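Local coordinates for D-isomer specific 2-hydroxyacid dehydrogenase NAD-binding (Xanthobacter autotrophicus, PDB 4XA8), which catalyses the nicotinamide-dependent interconversion of D-2-hydroxyacids and 2-oxoacids and can bind NADPH, at the interface of chains A and B. Sequence-based numbering; all coordinates share one arbitrary frame. Chains: chain A/B, D-isomer specific 2-hydroxyacid dehydrogenase NAD-binding.

Contact 1: the interface of chains A and B. Residues chain A 280-282, 284; chain B 122, 125, 134-135.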
ATOM      1  N   VAL A 280       6.673   6.442  10.355  1.00 25.49           N
ATOM      2  CA  VAL A 280       6.067   6.250  11.676  1.00 27.25           C
ATOM      3  C   VAL A 280       4.564   6.336  11.458  1.00 26.93           C
ATOM      4  O   VAL A 280       4.051   7.321  10.876  1.00 27.43           O
ATOM      5  CB  VAL A 280       6.492   7.356  12.669  1.00 29.49           C
ATOM      6  CG1 VAL A 280       5.625   7.308  13.939  1.00 30.89           C
ATOM      7  CG2 VAL A 280       7.950   7.196  13.044  1.00 30.75           C
ATOM      8  N   THR A 281       3.873   5.279  11.848  1.00 27.61           N
ATOM      9  CA  THR A 281       2.430   5.260  11.865  1.00 29.07           C
ATOM     10  C   THR A 281       1.916   5.084  13.307  1.00 29.25           C
ATOM     11  O   THR A 281       2.416   4.265  14.070  1.00 28.96           O
ATOM     12  CB  THR A 281       1.804   4.223  10.901  1.00 31.19           C
ATOM     13  OG1 THR A 281       2.211   2.875  11.178  1.00 30.22           O
ATOM     14  CG2 THR A 281       2.115   4.562   9.388  1.00 33.20           C
ATOM     15  N   PRO A 282       0.864   5.806  13.668  1.00 30.25           N
ATOM     16  CA  PRO A 282       0.580   5.714  15.084  1.00 32.34           C
ATOM     17  C   PRO A 282      -0.509   4.698  15.397  1.00 32.78           C
ATOM     18  O   PRO A 282      -1.672   5.084  15.551  1.00 33.12           O
ATOM     19  CB  PRO A 282       0.149   7.152  15.432  1.00 32.31           C
ATOM     20  CG  PRO A 282      -0.274   7.758  14.135  1.00 33.13           C
ATOM     21  CD  PRO A 282       0.087   6.863  13.012  1.00 30.93           C
ATOM     22  N   LEU A 284      -2.012   2.217  13.638  1.00 33.86           N
ATOM     23  CA  LEU A 284      -3.021   2.106  12.624  1.00 35.48           C
ATOM     24  C   LEU A 284      -3.358   0.692  12.243  1.00 35.01           C
ATOM     25  O   LEU A 284      -4.394   0.456  11.627  1.00 35.19           O
ATOM     26  CB  LEU A 284      -2.561   2.792  11.338  1.00 33.70           C
ATOM     27  CG  LEU A 284      -2.219   4.267  11.475  1.00 34.44           C
ATOM     28  CD1 LEU A 284      -1.847   4.763  10.065  1.00 34.58           C
ATOM     29  CD2 LEU A 284      -3.367   5.050  12.069  1.00 36.81           C
TER
ATOM     30  N   ILE B 122      -2.772   7.749   4.953  1.00 25.84           N
ATOM     31  CA  ILE B 122      -1.312   7.791   5.074  1.00 25.76           C
ATOM     32  C   ILE B 122      -0.703   9.191   4.767  1.00 26.40           C
ATOM     33  O   ILE B 122       0.255   9.579   5.427  1.00 25.96           O
ATOM     34  CB  ILE B 122      -0.647   6.653   4.266  1.00 26.65           C
ATOM     35  CG1 ILE B 122      -1.088   5.260   4.830  1.00 27.27           C
ATOM     36  CG2 ILE B 122       0.856   6.750   4.229  1.00 28.17           C
ATOM     37  CD1 ILE B 122      -0.920   5.017   6.308  1.00 27.73           C
ATOM     38  N   PHE B 125      -0.677  11.190   7.968  1.00 24.42           N
ATOM     39  CA  PHE B 125       0.359  10.649   8.849  1.00 25.13           C
ATOM     40  C   PHE B 125       1.773  10.959   8.427  1.00 24.59           C
ATOM     41  O   PHE B 125       2.615  11.205   9.287  1.00 24.49           O
ATOM     42  CB  PHE B 125       0.145   9.149   9.095  1.00 24.58           C
ATOM     43  CG  PHE B 125      -1.135   8.870   9.784  1.00 25.23           C
ATOM     44  CD1 PHE B 125      -1.332   9.258  11.118  1.00 26.81           C
ATOM     45  CD2 PHE B 125      -2.167   8.263   9.133  1.00 25.79           C
ATOM     46  CE1 PHE B 125      -2.552   9.004  11.755  1.00 26.53           C
ATOM     47  CE2 PHE B 125      -3.394   8.044   9.736  1.00 27.23           C
ATOM     48  CZ  PHE B 125      -3.582   8.402  11.061  1.00 27.93           C
ATOM     49  N   TRP B 134       2.196  12.898  16.886  1.00 28.02           N
ATOM     50  CA  TRP B 134       1.370  11.709  16.874  1.00 26.71           C
ATOM     51  C   TRP B 134      -0.083  12.152  16.567  1.00 27.42           C
ATOM     52  O   TRP B 134      -0.699  12.906  17.358  1.00 26.06           O
ATOM     53  CB  TRP B 134       1.497  11.101  18.244  1.00 26.90           C
ATOM     54  CG  TRP B 134       0.805   9.811  18.408  1.00 26.77           C
ATOM     55  CD1 TRP B 134      -0.505   9.620  18.710  1.00 27.32           C
ATOM     56  CD2 TRP B 134       1.409   8.516  18.385  1.00 27.14           C
ATOM     57  NE1 TRP B 134      -0.780   8.295  18.824  1.00 27.64           N
ATOM     58  CE2 TRP B 134       0.385   7.583  18.633  1.00 27.18           C
ATOM     59  CE3 TRP B 134       2.711   8.052  18.136  1.00 27.19           C
ATOM     60  CZ2 TRP B 134       0.612   6.215  18.632  1.00 28.75           C
ATOM     61  CZ3 TRP B 134       2.939   6.673  18.147  1.00 27.70           C
ATOM     62  CH2 TRP B 134       1.908   5.774  18.381  1.00 28.85           C
ATOM     63  N   HIS B 135      -0.559  11.753  15.387  1.00 26.30           N
ATOM     64  CA  HIS B 135      -1.846  12.148  14.847  1.00 28.53           C
ATOM     65  C   HIS B 135      -2.955  11.181  15.235  1.00 28.57           C
ATOM     66  O   HIS B 135      -2.765   9.979  15.177  1.00 28.03           O
ATOM     67  CB  HIS B 135      -1.780  12.195  13.311  1.00 29.21           C
ATOM     68  CG  HIS B 135      -2.991  12.815  12.686  1.00 30.77           C
ATOM     69  ND1 HIS B 135      -3.355  14.108  12.913  1.00 31.75           N
ATOM     70  CD2 HIS B 135      -3.942  12.304  11.872  1.00 32.97           C
ATOM     71  CE1 HIS B 135      -4.478  14.380  12.280  1.00 32.23           C
ATOM     72  NE2 HIS B 135      -4.860  13.299  11.648  1.00 32.51           N
TER
HETATM   73  O   HOH W   1       2.839   9.645  11.515  1.00 24.50           O
HETATM   74  O   HOH W   2      -3.401   7.300  15.834  1.00 39.60           O
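Between the carbonyl oxygens of A:Val280 and B:Phe125 sits water 1, which lies 2.7 Å from A:Val280 O and just as near B:Phe125 O, joining two backbones that have no direct polar contact here. Water 2 does the same job on the other side of the proline, 2.8 Å from A:Pro282 O and equally near B:His135 O. Since all four partners are carbonyl oxygens, each water has to supply the hydrogens for its bridge.

The rest is apolar, and A:Pro282 is at its centre, wedged between two aromatic rings of chain B. Its CB stands over the middle of the B:Trp134 indole, 3.3 Å from the centroid of the six-membered ring, a CH-pi contact. CG anti to the backbone N (chi1 -176°) carries the indole out beside the proline, and chi2 near -84° turns its flat face to it. On the opposite flank CD of A:Pro282 meets CD1 of B:Phe125 at 3.4 Å, above the plane at the ring's rim. A:Leu284 covers more of that same phenyl face: its CD1 is 3.9 Å from the centroid and its CD2 reaches CZ of B:Phe125 at 3.5 Å. The phenyl therefore has one face shared between proline and leucine, while B:His135 O lies in plane at its edge. At the margin, CD1 of A:Leu284 touches CD1 of B:Ile122 at 3.9 Å.

In the fold, chain A contributes the end of strand 278-280 and the loop after it, which runs on to A:Ala285 and A:Ser286, residues of the NADPH site; chain B answers with helix 122-130 and the segment beyond it.

Contact 2: the interface of chains A and B. Residues chain A 105, 112, 162, 165-166; chain B 105, 112, 162, 165-166.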
ATOM      1  N   GLN A 105      -8.522  -8.969   8.927  1.00 42.28           N
ATOM      2  CA  GLN A 105      -8.602  -8.333   7.578  1.00 40.42           C
ATOM      3  C   GLN A 105      -7.931  -6.981   7.520  1.00 37.57           C
ATOM      4  O   GLN A 105      -7.112  -6.729   6.676  1.00 34.49           O
ATOM      5  CB  GLN A 105     -10.070  -8.122   7.167  1.00 43.88           C
ATOM      6  CG  GLN A 105     -10.179  -7.418   5.823  1.00 46.68           C
ATOM      7  CD  GLN A 105      -9.584  -8.272   4.731  1.00 49.32           C
ATOM      8  OE1 GLN A 105     -10.264  -9.190   4.239  1.00 55.13           O
ATOM      9  NE2 GLN A 105      -8.318  -7.981   4.316  1.00 47.64           N
ATOM     10  N   LEU A 112      -0.105  -5.590   3.817  1.00 22.64           N
ATOM     11  CA  LEU A 112       0.091  -5.562   2.360  1.00 24.61           C
ATOM     12  C   LEU A 112       0.496  -4.170   1.896  1.00 23.72           C
ATOM     13  O   LEU A 112       1.412  -4.026   1.075  1.00 23.60           O
ATOM     14  CB  LEU A 112      -1.192  -6.008   1.667  1.00 27.88           C
ATOM     15  CG  LEU A 112      -1.141  -6.092   0.152  1.00 31.49           C
ATOM     16  CD1 LEU A 112      -0.079  -7.087  -0.341  1.00 32.23           C
ATOM     17  CD2 LEU A 112      -2.517  -6.544  -0.295  1.00 35.30           C
ATOM     18  N   GLU A 162      -2.128 -13.736   2.354  1.00 26.53           N
ATOM     19  CA  GLU A 162      -2.501 -12.616   1.462  1.00 29.22           C
ATOM     20  C   GLU A 162      -1.315 -12.135   0.629  1.00 26.61           C
ATOM     21  O   GLU A 162      -1.444 -11.863  -0.558  1.00 25.95           O
ATOM     22  CB  GLU A 162      -3.082 -11.425   2.228  1.00 32.33           C
ATOM     23  CG  GLU A 162      -3.645 -10.320   1.306  1.00 36.28           C
ATOM     24  CD  GLU A 162      -4.785 -10.763   0.385  1.00 41.42           C
ATOM     25  OE1 GLU A 162      -5.590 -11.658   0.756  1.00 44.01           O
ATOM     26  OE2 GLU A 162      -4.896 -10.179  -0.737  1.00 48.83           O
ATOM     27  N   ARG A 165      -0.607 -14.202  -2.458  1.00 28.50           N
ATOM     28  CA  ARG A 165      -1.452 -13.921  -3.623  1.00 31.03           C
ATOM     29  C   ARG A 165      -0.871 -12.893  -4.550  1.00 30.60           C
ATOM     30  O   ARG A 165      -1.203 -12.880  -5.730  1.00 30.67           O
ATOM     31  CB  ARG A 165      -2.849 -13.457  -3.220  1.00 34.68           C
ATOM     32  CG  ARG A 165      -3.594 -14.440  -2.343  1.00 37.81           C
ATOM     33  CD  ARG A 165      -4.991 -13.897  -1.977  1.00 41.30           C
ATOM     34  NE  ARG A 165      -5.602 -13.140  -3.083  1.00 46.45           N
ATOM     35  CZ  ARG A 165      -6.482 -13.628  -3.960  1.00 52.01           C
ATOM     36  NH1 ARG A 165      -6.897 -14.893  -3.892  1.00 55.68           N
ATOM     37  NH2 ARG A 165      -6.962 -12.852  -4.923  1.00 54.02           N
ATOM     38  N   HIS A 166      -0.038 -12.001  -4.017  1.00 28.09           N
ATOM     39  CA  HIS A 166       0.625 -10.991  -4.807  1.00 28.24           C
ATOM     40  C   HIS A 166       1.942 -11.412  -5.504  1.00 28.61           C
ATOM     41  O   HIS A 166       2.596 -10.577  -6.164  1.00 26.94           O
ATOM     42  CB  HIS A 166       0.756  -9.732  -3.942  1.00 27.90           C
ATOM     43  CG  HIS A 166      -0.564  -9.100  -3.704  1.00 28.71           C
ATOM     44  ND1 HIS A 166      -1.482  -9.583  -2.792  1.00 31.04           N
ATOM     45  CD2 HIS A 166      -1.181  -8.091  -4.356  1.00 29.08           C
ATOM     46  CE1 HIS A 166      -2.594  -8.869  -2.871  1.00 29.39           C
ATOM     47  NE2 HIS A 166      -2.425  -7.958  -3.811  1.00 31.93           N
TER
ATOM     48  N   GLN B 105      -1.375  -8.571 -12.546  1.00 42.28           N
ATOM     49  CA  GLN B 105      -1.036  -8.748 -11.102  1.00 40.42           C
ATOM     50  C   GLN B 105      -0.282  -7.574 -10.523  1.00 37.57           C
ATOM     51  O   GLN B 105      -0.653  -7.033  -9.515  1.00 34.49           O
ATOM     52  CB  GLN B 105      -0.150  -9.990 -10.904  1.00 43.88           C
ATOM     53  CG  GLN B 105       0.261 -10.158  -9.449  1.00 46.68           C
ATOM     54  CD  GLN B 105      -0.950 -10.396  -8.583  1.00 49.32           C
ATOM     55  OE1 GLN B 105      -1.433 -11.541  -8.516  1.00 55.13           O
ATOM     56  NE2 GLN B 105      -1.453  -9.336  -7.889  1.00 47.64           N
ATOM     57  N   LEU B 112      -3.926  -1.554  -5.291  1.00 22.64           N
ATOM     58  CA  LEU B 112      -4.257  -1.820  -3.883  1.00 24.61           C
ATOM     59  C   LEU B 112      -3.397  -0.972  -2.957  1.00 23.72           C
ATOM     60  O   LEU B 112      -3.906  -0.393  -1.987  1.00 23.60           O
ATOM     61  CB  LEU B 112      -4.063  -3.304  -3.589  1.00 27.88           C
ATOM     62  CG  LEU B 112      -4.418  -3.761  -2.185  1.00 31.49           C
ATOM     63  CD1 LEU B 112      -5.893  -3.496  -1.843  1.00 32.23           C
ATOM     64  CD2 LEU B 112      -4.138  -5.249  -2.139  1.00 35.30           C
ATOM     65  N   GLU B 162      -9.854  -7.501  -6.735  1.00 26.53           N
ATOM     66  CA  GLU B 162      -8.880  -7.554  -5.624  1.00 29.22           C
ATOM     67  C   GLU B 162      -9.255  -6.598  -4.495  1.00 26.61           C
ATOM     68  O   GLU B 162      -9.165  -6.937  -3.321  1.00 25.95           O
ATOM     69  CB  GLU B 162      -7.452  -7.245  -6.080  1.00 32.33           C
ATOM     70  CG  GLU B 162      -6.395  -7.472  -4.977  1.00 36.28           C
ATOM     71  CD  GLU B 162      -6.313  -8.905  -4.443  1.00 41.42           C
ATOM     72  OE1 GLU B 162      -6.563  -9.880  -5.200  1.00 44.01           O
ATOM     73  OE2 GLU B 162      -5.962  -9.063  -3.234  1.00 48.83           O
ATOM     74  N   ARG B 165     -11.874  -7.917  -2.106  1.00 28.50           N
ATOM     75  CA  ARG B 165     -11.391  -8.839  -1.073  1.00 31.03           C
ATOM     76  C   ARG B 165     -11.006  -8.156   0.207  1.00 30.60           C
ATOM     77  O   ARG B 165     -11.021  -8.783   1.261  1.00 30.67           O
ATOM     78  CB  ARG B 165     -10.193  -9.658  -1.549  1.00 34.68           C
ATOM     79  CG  ARG B 165     -10.462 -10.470  -2.797  1.00 37.81           C
ATOM     80  CD  ARG B 165      -9.206 -11.263  -3.214  1.00 41.30           C
ATOM     81  NE  ARG B 165      -8.443 -11.749  -2.053  1.00 46.45           N
ATOM     82  CZ  ARG B 165      -8.529 -12.975  -1.528  1.00 52.01           C
ATOM     83  NH1 ARG B 165      -9.345 -13.892  -2.047  1.00 55.68           N
ATOM     84  NH2 ARG B 165      -7.795 -13.301  -0.473  1.00 54.02           N
ATOM     85  N   HIS B 166     -10.618  -6.885   0.120  1.00 28.09           N
ATOM     86  CA  HIS B 166     -10.269  -6.100   1.280  1.00 28.24           C
ATOM     87  C   HIS B 166     -11.438  -5.417   2.032  1.00 28.61           C
ATOM     88  O   HIS B 166     -11.207  -4.683   3.015  1.00 26.94           O
ATOM     89  CB  HIS B 166      -9.147  -5.138   0.874  1.00 27.90           C
ATOM     90  CG  HIS B 166      -7.879  -5.864   0.617  1.00 28.71           C
ATOM     91  ND1 HIS B 166      -7.635  -6.575  -0.542  1.00 31.04           N
ATOM     92  CD2 HIS B 166      -6.826  -6.099   1.428  1.00 29.08           C
ATOM     93  CE1 HIS B 166      -6.465  -7.186  -0.442  1.00 29.39           C
ATOM     94  NE2 HIS B 166      -5.960  -6.903   0.745  1.00 31.93           N
TER
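Helix 154-165, the one that follows the Rossmann glycine loop, brings its C-terminal end up against its own copy across the two-fold axis, with A:Arg165 and B:Arg165 meeting face to face. Their guanidiniums are parallel to within 2°, with CZ of A:Arg165 3.2 Å from CZ of B:Arg165. Stacked like charges need compensation, and the glutamates are likely to provide it. NH2 of A:Arg165 gives a nearly straight hydrogen bond (165° at H) to OE1 of B:Glu162 at 3.0 Å, entering on the oxygen's syn lone pair and close to the guanidinium plane; it is also a salt bridge, and the twin runs from B:Arg165 to A:Glu162. A bend at chi3 (36°) swings each guanidinium into the stack. Its NE adds a longer salt bridge within the chain, 3.8 Å from A:Arg165 NE to A:Glu162 OE2. An alanine in place of A:Arg165 would probably leave B:Glu162 without its partner across the interface and B:Arg165 without the group it stacks on.

The two carboxylates meet tip to tip, OE2 of A:Glu162 2.9 Å from OE2 of B:Glu162, a clash unless a proton lies between them, which is not seen. CE1 of B:His166 points at that A:Glu162 OE2 from 3.4 Å. Each imidazole is fixed by its own chain: A:His166 ND1 donates to the backbone A:Glu162 O at 3.2 Å, in the ring plane. Farther out, OE1 of A:Gln105 lies 3.1 Å from B:Arg165 O; both atoms accept, and the amide may be modelled flipped.

In the fold, helix 103-119 brings A:Gln105, A:Leu112 and their copies in chain B alongside the ends of helix 154-165 and the loop residue after it, A:His166 in chain A, so the patch is built from these segments and their symmetry mates.

The centres of the C-alpha atoms of contact 1 and contact 2 lie about 22 Å apart, and no residue belongs to both. Contact 2 sits on the two-fold axis and maps onto itself when the chains are exchanged by the two-fold rotation, whereas contact 1 lies off it and has a twin elsewhere. They are linked through the sequence: helix 103-119 of contact 2 is followed closely by helix 122-130 of contact 1. One is a charged patch, the other apolar with bridging waters. Together they pin the two subunits at the axis and well away from it, which would fit a stable dimer, although the structure alone does not show the state in solution.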